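Outer membrane protein assembly factor BamA (Haemophilus ducreyi, PDB 4K3C) probably takes part, as a subunit of the Bam complex, in assembling and inserting beta-barrel proteins into the bacterial outer membrane. Local coordinates at residues Ser500-Pro512 with Glu520-Phe532. Residues are numbered along the deposited sequence; the frame is centred on the assembly and turned at random.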
ATOM      1  N   SER A 500      10.747   7.441  15.496  1.00 84.01           N
ATOM      2  CA  SER A 500      11.479   8.591  16.007  1.00 87.22           C
ATOM      3  C   SER A 500      11.281   9.774  15.077  1.00 84.31           C
ATOM      4  O   SER A 500      10.787   9.610  13.958  1.00 74.21           O
ATOM      5  CB  SER A 500      12.969   8.268  16.118  1.00 92.49           C
ATOM      6  OG  SER A 500      13.578   8.229  14.840  1.00 97.01           O
ATOM      7  N   PRO A 501      11.665  10.977  15.531  1.00 88.62           N
ATOM      8  CA  PRO A 501      11.591  12.128  14.621  1.00 88.31           C
ATOM      9  C   PRO A 501      12.593  12.091  13.458  1.00 83.74           C
ATOM     10  O   PRO A 501      12.603  13.037  12.678  1.00 89.87           O
ATOM     11  CB  PRO A 501      11.888  13.318  15.542  1.00 80.76           C
ATOM     12  CG  PRO A 501      11.522  12.835  16.914  1.00 79.46           C
ATOM     13  CD  PRO A 501      11.916  11.393  16.924  1.00 78.16           C
ATOM     14  N   ILE A 502      13.403  11.038  13.345  1.00 75.59           N
ATOM     15  CA  ILE A 502      14.378  10.925  12.259  1.00 72.00           C
ATOM     16  C   ILE A 502      14.021   9.779  11.326  1.00 65.88           C
ATOM     17  O   ILE A 502      14.617   9.620  10.266  1.00 57.37           O
ATOM     18  CB  ILE A 502      15.807  10.677  12.795  1.00 77.85           C
ATOM     19  CG1 ILE A 502      16.051   9.182  13.025  1.00 77.09           C
ATOM     20  CG2 ILE A 502      16.028  11.449  14.077  1.00 86.80           C
ATOM     21  CD1 ILE A 502      17.518   8.795  13.102  1.00 73.55           C
ATOM     22  N   GLY A 503      13.045   8.978  11.736  1.00 62.67           N
ATOM     23  CA  GLY A 503      12.674   7.795  10.993  1.00 55.77           C
ATOM     24  C   GLY A 503      12.509   6.608  11.916  1.00 66.39           C
ATOM     25  O   GLY A 503      12.780   6.702  13.116  1.00 75.54           O
ATOM     26  N   PRO A 504      12.070   5.475  11.355  1.00 54.94           N
ATOM     27  CA  PRO A 504      11.627   4.299  12.103  1.00 49.35           C
ATOM     28  C   PRO A 504      12.744   3.365  12.546  1.00 44.25           C
ATOM     29  O   PRO A 504      13.437   2.783  11.716  1.00 48.38           O
ATOM     30  CB  PRO A 504      10.727   3.589  11.099  1.00 43.62           C
ATOM     31  CG  PRO A 504      11.297   3.955   9.796  1.00 36.39           C
ATOM     32  CD  PRO A 504      11.852   5.318   9.913  1.00 36.93           C
ATOM     33  N   LEU A 505      12.901   3.220  13.855  1.00 35.14           N
ATOM     34  CA  LEU A 505      13.758   2.180  14.408  1.00 50.92           C
ATOM     35  C   LEU A 505      12.885   1.019  14.835  1.00 56.93           C
ATOM     36  O   LEU A 505      11.793   1.220  15.369  1.00 58.93           O
ATOM     37  CB  LEU A 505      14.511   2.676  15.633  1.00 47.88           C
ATOM     38  CG  LEU A 505      15.380   3.920  15.499  1.00 52.60           C
ATOM     39  CD1 LEU A 505      14.545   5.183  15.548  1.00 52.73           C
ATOM     40  CD2 LEU A 505      16.387   3.919  16.609  1.00 53.84           C
ATOM     41  N   SER A 506      13.352  -0.201  14.600  1.00 62.07           N
ATOM     42  CA  SER A 506      12.668  -1.369  15.150  1.00 59.07           C
ATOM     43  C   SER A 506      13.674  -2.407  15.626  1.00 56.63           C
ATOM     44  O   SER A 506      14.598  -2.782  14.909  1.00 55.27           O
ATOM     45  CB  SER A 506      11.650  -1.964  14.164  1.00 51.70           C
ATOM     46  OG  SER A 506      12.259  -2.754  13.174  1.00 50.51           O
ATOM     47  N   PHE A 507      13.501  -2.849  16.858  1.00 52.73           N
ATOM     48  CA  PHE A 507      14.428  -3.792  17.446  1.00 54.84           C
ATOM     49  C   PHE A 507      13.765  -5.142  17.753  1.00 56.08           C
ATOM     50  O   PHE A 507      12.536  -5.274  17.753  1.00 58.15           O
ATOM     51  CB  PHE A 507      15.068  -3.180  18.688  1.00 49.58           C
ATOM     52  CG  PHE A 507      15.730  -1.855  18.426  1.00 56.70           C
ATOM     53  CD1 PHE A 507      15.009  -0.668  18.524  1.00 59.16           C
ATOM     54  CD2 PHE A 507      17.074  -1.795  18.080  1.00 55.55           C
ATOM     55  CE1 PHE A 507      15.618   0.557  18.287  1.00 59.53           C
ATOM     56  CE2 PHE A 507      17.693  -0.579  17.842  1.00 52.96           C
ATOM     57  CZ  PHE A 507      16.966   0.603  17.943  1.00 57.95           C
ATOM     58  N   SER A 508      14.595  -6.143  17.992  1.00 45.80           N
ATOM     59  CA  SER A 508      14.132  -7.486  18.224  1.00 32.71           C
ATOM     60  C   SER A 508      15.256  -8.197  18.935  1.00 39.29           C
ATOM     61  O   SER A 508      16.417  -8.091  18.526  1.00 36.19           O
ATOM     62  CB  SER A 508      13.857  -8.196  16.898  1.00 46.33           C
ATOM     63  OG  SER A 508      14.713  -9.329  16.724  1.00 49.19           O
ATOM     64  N   TYR A 509      14.926  -8.883  20.024  1.00 35.28           N
ATOM     65  CA  TYR A 509      15.835  -9.855  20.605  1.00 39.36           C
ATOM     66  C   TYR A 509      15.037 -11.118  20.598  1.00 44.41           C
ATOM     67  O   TYR A 509      13.953 -11.168  21.165  1.00 54.12           O
ATOM     68  CB  TYR A 509      16.222  -9.490  22.037  1.00 48.56           C
ATOM     69  CG  TYR A 509      17.408 -10.272  22.576  1.00 62.54           C
ATOM     70  CD1 TYR A 509      17.441 -11.659  22.518  1.00 65.33           C
ATOM     71  CD2 TYR A 509      18.497  -9.618  23.134  1.00 69.46           C
ATOM     72  CE1 TYR A 509      18.513 -12.370  23.001  1.00 67.90           C
ATOM     73  CE2 TYR A 509      19.571 -10.325  23.625  1.00 75.87           C
ATOM     74  CZ  TYR A 509      19.571 -11.704  23.556  1.00 77.20           C
ATOM     75  OH  TYR A 509      20.640 -12.424  24.044  1.00 88.83           O
ATOM     76  N   ALA A 510      15.550 -12.147  19.949  1.00 33.13           N
ATOM     77  CA  ALA A 510      14.779 -13.368  19.894  1.00 45.20           C
ATOM     78  C   ALA A 510      15.653 -14.557  20.186  1.00 49.55           C
ATOM     79  O   ALA A 510      16.831 -14.585  19.825  1.00 46.03           O
ATOM     80  CB  ALA A 510      14.054 -13.517  18.545  1.00 38.17           C
ATOM     81  N   LYS A 511      15.061 -15.527  20.868  1.00 51.51           N
ATOM     82  CA  LYS A 511      15.716 -16.781  21.146  1.00 45.30           C
ATOM     83  C   LYS A 511      14.911 -17.819  20.368  1.00 42.75           C
ATOM     84  O   LYS A 511      13.690 -17.699  20.261  1.00 50.14           O
ATOM     85  CB  LYS A 511      15.657 -17.045  22.645  1.00 50.92           C
ATOM     86  CG  LYS A 511      16.735 -17.960  23.173  1.00 74.72           C
ATOM     87  CD  LYS A 511      16.282 -18.631  24.480  1.00 89.99           C
ATOM     88  CE  LYS A 511      15.028 -19.493  24.281  1.00 85.92           C
ATOM     89  NZ  LYS A 511      14.764 -20.393  25.442  1.00 85.13           N
ATOM     90  N   PRO A 512      15.594 -18.810  19.779  1.00 38.16           N
ATOM     91  CA  PRO A 512      14.975 -19.938  19.072  1.00 34.74           C
ATOM     92  C   PRO A 512      14.332 -20.939  20.020  1.00 33.53           C
ATOM     93  O   PRO A 512      14.921 -21.226  21.057  1.00 37.56           O
ATOM     94  CB  PRO A 512      16.165 -20.622  18.388  1.00 33.20           C
ATOM     95  CG  PRO A 512      17.232 -19.632  18.371  1.00 47.50           C
ATOM     96  CD  PRO A 512      17.047 -18.768  19.575  1.00 43.27           C
ATOM     97  N   GLU A 520      21.651 -20.668  10.822  1.00 48.86           N
ATOM     98  CA  GLU A 520      22.323 -19.470  11.301  1.00 49.99           C
ATOM     99  C   GLU A 520      21.459 -18.603  12.211  1.00 49.21           C
ATOM    100  O   GLU A 520      20.494 -17.972  11.761  1.00 46.83           O
ATOM    101  CB  GLU A 520      22.862 -18.639  10.170  1.00 35.01           C
ATOM    102  CG  GLU A 520      23.379 -17.341  10.672  1.00 62.98           C
ATOM    103  CD  GLU A 520      24.154 -16.642   9.628  1.00 67.29           C
ATOM    104  OE1 GLU A 520      24.655 -17.365   8.750  1.00 62.20           O
ATOM    105  OE2 GLU A 520      24.263 -15.395   9.680  1.00 76.22           O
ATOM    106  N   ILE A 521      21.839 -18.562  13.486  1.00 42.28           N
ATOM    107  CA  ILE A 521      21.117 -17.806  14.500  1.00 39.09           C
ATOM    108  C   ILE A 521      21.658 -16.394  14.675  1.00 35.97           C
ATOM    109  O   ILE A 521      22.811 -16.217  15.022  1.00 46.40           O
ATOM    110  CB  ILE A 521      21.210 -18.509  15.874  1.00 46.14           C
ATOM    111  CG1 ILE A 521      20.666 -19.931  15.783  1.00 35.06           C
ATOM    112  CG2 ILE A 521      20.457 -17.723  16.929  1.00 49.48           C
ATOM    113  CD1 ILE A 521      19.253 -20.010  15.274  1.00 33.92           C
ATOM    114  N   GLU A 522      20.815 -15.396  14.453  1.00 36.14           N
ATOM    115  CA  GLU A 522      21.163 -13.999  14.707  1.00 44.37           C
ATOM    116  C   GLU A 522      20.109 -13.405  15.637  1.00 50.94           C
ATOM    117  O   GLU A 522      19.090 -12.884  15.185  1.00 59.88           O
ATOM    118  CB  GLU A 522      21.204 -13.230  13.387  1.00 52.59           C
ATOM    119  CG  GLU A 522      21.337 -11.719  13.476  1.00 51.78           C
ATOM    120  CD  GLU A 522      21.310 -11.057  12.100  1.00 65.62           C
ATOM    121  OE1 GLU A 522      20.348 -11.298  11.325  1.00 68.89           O
ATOM    122  OE2 GLU A 522      22.262 -10.307  11.788  1.00 79.15           O
ATOM    123  N   GLN A 523      20.361 -13.506  16.939  1.00 43.99           N
ATOM    124  CA  GLN A 523      19.406 -13.133  17.981  1.00 41.03           C
ATOM    125  C   GLN A 523      18.991 -11.668  17.990  1.00 50.16           C
ATOM    126  O   GLN A 523      17.799 -11.342  18.042  1.00 62.56           O
ATOM    127  CB  GLN A 523      19.986 -13.467  19.347  1.00 46.86           C
ATOM    128  CG  GLN A 523      20.677 -14.789  19.382  1.00 57.69           C
ATOM    129  CD  GLN A 523      20.826 -15.303  20.778  1.00 60.92           C
ATOM    130  OE1 GLN A 523      21.709 -14.873  21.521  1.00 73.61           O
ATOM    131  NE2 GLN A 523      19.955 -16.224  21.155  1.00 50.27           N
ATOM    132  N   PHE A 524      19.970 -10.777  17.985  1.00 44.46           N
ATOM    133  CA  PHE A 524      19.637  -9.370  17.965  1.00 45.78           C
ATOM    134  C   PHE A 524      19.587  -8.880  16.522  1.00 47.87           C
ATOM    135  O   PHE A 524      20.479  -9.139  15.721  1.00 61.08           O
ATOM    136  CB  PHE A 524      20.613  -8.561  18.811  1.00 38.88           C
ATOM    137  CG  PHE A 524      20.244  -7.123  18.937  1.00 49.56           C
ATOM    138  CD1 PHE A 524      19.134  -6.745  19.670  1.00 53.40           C
ATOM    139  CD2 PHE A 524      21.011  -6.140  18.323  1.00 59.72           C
ATOM    140  CE1 PHE A 524      18.790  -5.408  19.796  1.00 61.92           C
ATOM    141  CE2 PHE A 524      20.681  -4.803  18.441  1.00 63.44           C
ATOM    142  CZ  PHE A 524      19.567  -4.433  19.180  1.00 65.81           C
ATOM    143  N   GLN A 525      18.513  -8.187  16.197  1.00 40.02           N
ATOM    144  CA  GLN A 525      18.282  -7.711  14.859  1.00 32.64           C
ATOM    145  C   GLN A 525      17.623  -6.342  14.978  1.00 47.94           C
ATOM    146  O   GLN A 525      17.013  -6.039  15.995  1.00 56.16           O
ATOM    147  CB  GLN A 525      17.403  -8.710  14.107  1.00 34.24           C
ATOM    148  CG  GLN A 525      18.075 -10.067  13.892  1.00 31.75           C
ATOM    149  CD  GLN A 525      17.095 -11.201  13.649  1.00 55.19           C
ATOM    150  OE1 GLN A 525      16.096 -11.347  14.367  1.00 51.13           O
ATOM    151  NE2 GLN A 525      17.391 -12.030  12.652  1.00 30.83           N
ATOM    152  N   PHE A 526      17.753  -5.498  13.963  1.00 38.26           N
ATOM    153  CA  PHE A 526      17.274  -4.125  14.093  1.00 42.31           C
ATOM    154  C   PHE A 526      17.294  -3.451  12.746  1.00 47.02           C
ATOM    155  O   PHE A 526      18.150  -3.762  11.930  1.00 50.76           O
ATOM    156  CB  PHE A 526      18.202  -3.335  15.017  1.00 40.29           C
ATOM    157  CG  PHE A 526      19.563  -3.107  14.431  1.00 39.68           C
ATOM    158  CD1 PHE A 526      20.534  -4.108  14.485  1.00 43.31           C
ATOM    159  CD2 PHE A 526      19.871  -1.912  13.811  1.00 34.74           C
ATOM    160  CE1 PHE A 526      21.783  -3.925  13.931  1.00 36.43           C
ATOM    161  CE2 PHE A 526      21.123  -1.713  13.253  1.00 46.41           C
ATOM    162  CZ  PHE A 526      22.078  -2.720  13.316  1.00 46.71           C
ATOM    163  N   THR A 527      16.375  -2.524  12.503  1.00 32.20           N
ATOM    164  CA  THR A 527      16.602  -1.587  11.415  1.00 49.27           C
ATOM    165  C   THR A 527      16.443  -0.134  11.840  1.00 50.97           C
ATOM    166  O   THR A 527      15.773   0.183  12.830  1.00 46.52           O
ATOM    167  CB  THR A 527      15.762  -1.857  10.149  1.00 31.13           C
ATOM    168  OG1 THR A 527      14.374  -1.712  10.448  1.00 30.91           O
ATOM    169  CG2 THR A 527      16.050  -3.220   9.599  1.00 33.56           C
ATOM    170  N   VAL A 528      17.087   0.729  11.061  1.00 33.18           N
ATOM    171  CA  VAL A 528      17.146   2.149  11.314  1.00 34.09           C
ATOM    172  C   VAL A 528      17.049   2.788   9.943  1.00 47.13           C
ATOM    173  O   VAL A 528      17.736   2.373   9.012  1.00 42.89           O
ATOM    174  CB  VAL A 528      18.483   2.515  11.982  1.00 35.20           C
ATOM    175  CG1 VAL A 528      18.920   3.923  11.589  1.00 41.40           C
ATOM    176  CG2 VAL A 528      18.365   2.359  13.489  1.00 35.95           C
ATOM    177  N   GLY A 529      16.171   3.771   9.797  1.00 49.53           N
ATOM    178  CA  GLY A 529      15.933   4.353   8.494  1.00 57.99           C
ATOM    179  C   GLY A 529      15.561   5.815   8.573  1.00 71.68           C
ATOM    180  O   GLY A 529      14.950   6.251   9.543  1.00 85.95           O
ATOM    181  N   SER A 530      15.940   6.574   7.552  1.00 62.80           N
ATOM    182  CA  SER A 530      15.618   7.988   7.501  1.00 56.36           C
ATOM    183  C   SER A 530      15.351   8.398   6.080  1.00 66.00           C
ATOM    184  O   SER A 530      15.955   7.856   5.163  1.00 71.12           O
ATOM    185  CB  SER A 530      16.766   8.821   8.041  1.00 52.23           C
ATOM    186  OG  SER A 530      16.441  10.187   7.893  1.00 54.83           O
ATOM    187  N   THR A 531      14.440   9.349   5.899  1.00 78.39           N
ATOM    188  CA  THR A 531      14.156   9.913   4.577  1.00 88.27           C
ATOM    189  C   THR A 531      14.135  11.447   4.613  1.00 97.47           C
ATOM    190  O   THR A 531      13.668  12.053   5.579  1.00 97.40           O
ATOM    191  CB  THR A 531      12.819   9.392   3.968  1.00 64.42           C
ATOM    192  OG1 THR A 531      11.703   9.904   4.710  1.00 73.31           O
ATOM    193  CG2 THR A 531      12.765   7.865   3.948  1.00 61.75           C
ATOM    194  N   PHE A 532      14.648  12.066   3.555  1.00 67.67           N
ATOM    195  CA  PHE A 532      14.681  13.525   3.449  1.00 73.70           C
ATOM    196  C   PHE A 532      14.580  13.951   1.990  1.00 75.80           C
ATOM    197  O   PHE A 532      15.177  14.943   1.555  1.00108.83           O
ATOM    198  CB  PHE A 532      15.950  14.097   4.093  1.00 73.39           C
ATOM    199  CG  PHE A 532      17.111  13.141   4.104  1.00 73.09           C
ATOM    200  CD1 PHE A 532      17.988  13.073   3.025  1.00 74.43           C
ATOM    201  CD2 PHE A 532      17.332  12.312   5.198  1.00 69.45           C
ATOM    202  CE1 PHE A 532      19.065  12.191   3.037  1.00 72.48           C
ATOM    203  CE2 PHE A 532      18.402  11.432   5.217  1.00 67.93           C
ATOM    204  CZ  PHE A 532      19.267  11.370   4.135  1.00 71.40           C
ATOM    205  OXT PHE A 532      13.894  13.276   1.217  1.00 75.89           O
TER
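The closing hairpin of the Omp85 beta-barrel, the last two strands of BamA, pairs Ser506 with Thr527 and Ser508 with Gln525 as antiparallel hydrogen-bonded pairs. Both backbone bonds of the first pair are sound: Ser506 N reaches Thr527 O, and Thr527 N returns to Ser506 O, both at 3.0 Å. In the second, Gln525 N bonds to Ser508 O (3.1 Å, N-H...O angle 165°), whereas the return bond is weak. Ala510 N then meets Gln523 O at 3.1 Å.

The two faces differ in chemistry, as expected of a barrel wall between lipid and lumen. On one, Phe507 and Phe524 run side by side, CD2 of the former 3.8 Å from CZ of the latter, and the same CD2 also lies against Phe526 CB (3.6 Å). With CG between its backbone N and carbonyl carbon (chi1 68°), the Phe526 ring swings away from strand 503-512. Leu505 and Val528 continue this apolar face. The other carries Ser506, Thr527, Ser508 and Gln525; Ser508 OG gives a weak bond to Gln525 OE1, which also accepts from Gly400 N. Near the C-terminal end of strand 521-531, Ser530 OG donates to Ile502 O (3.0 Å).

A type I turn from Ser500 to Gly503 links strand 503-512 to strand 489-500, which pairs along its other edge. Strand 160-169 adjoins 521-531 where the barrel closes, and Met395 touches Ser506 and Thr527 on the polar face.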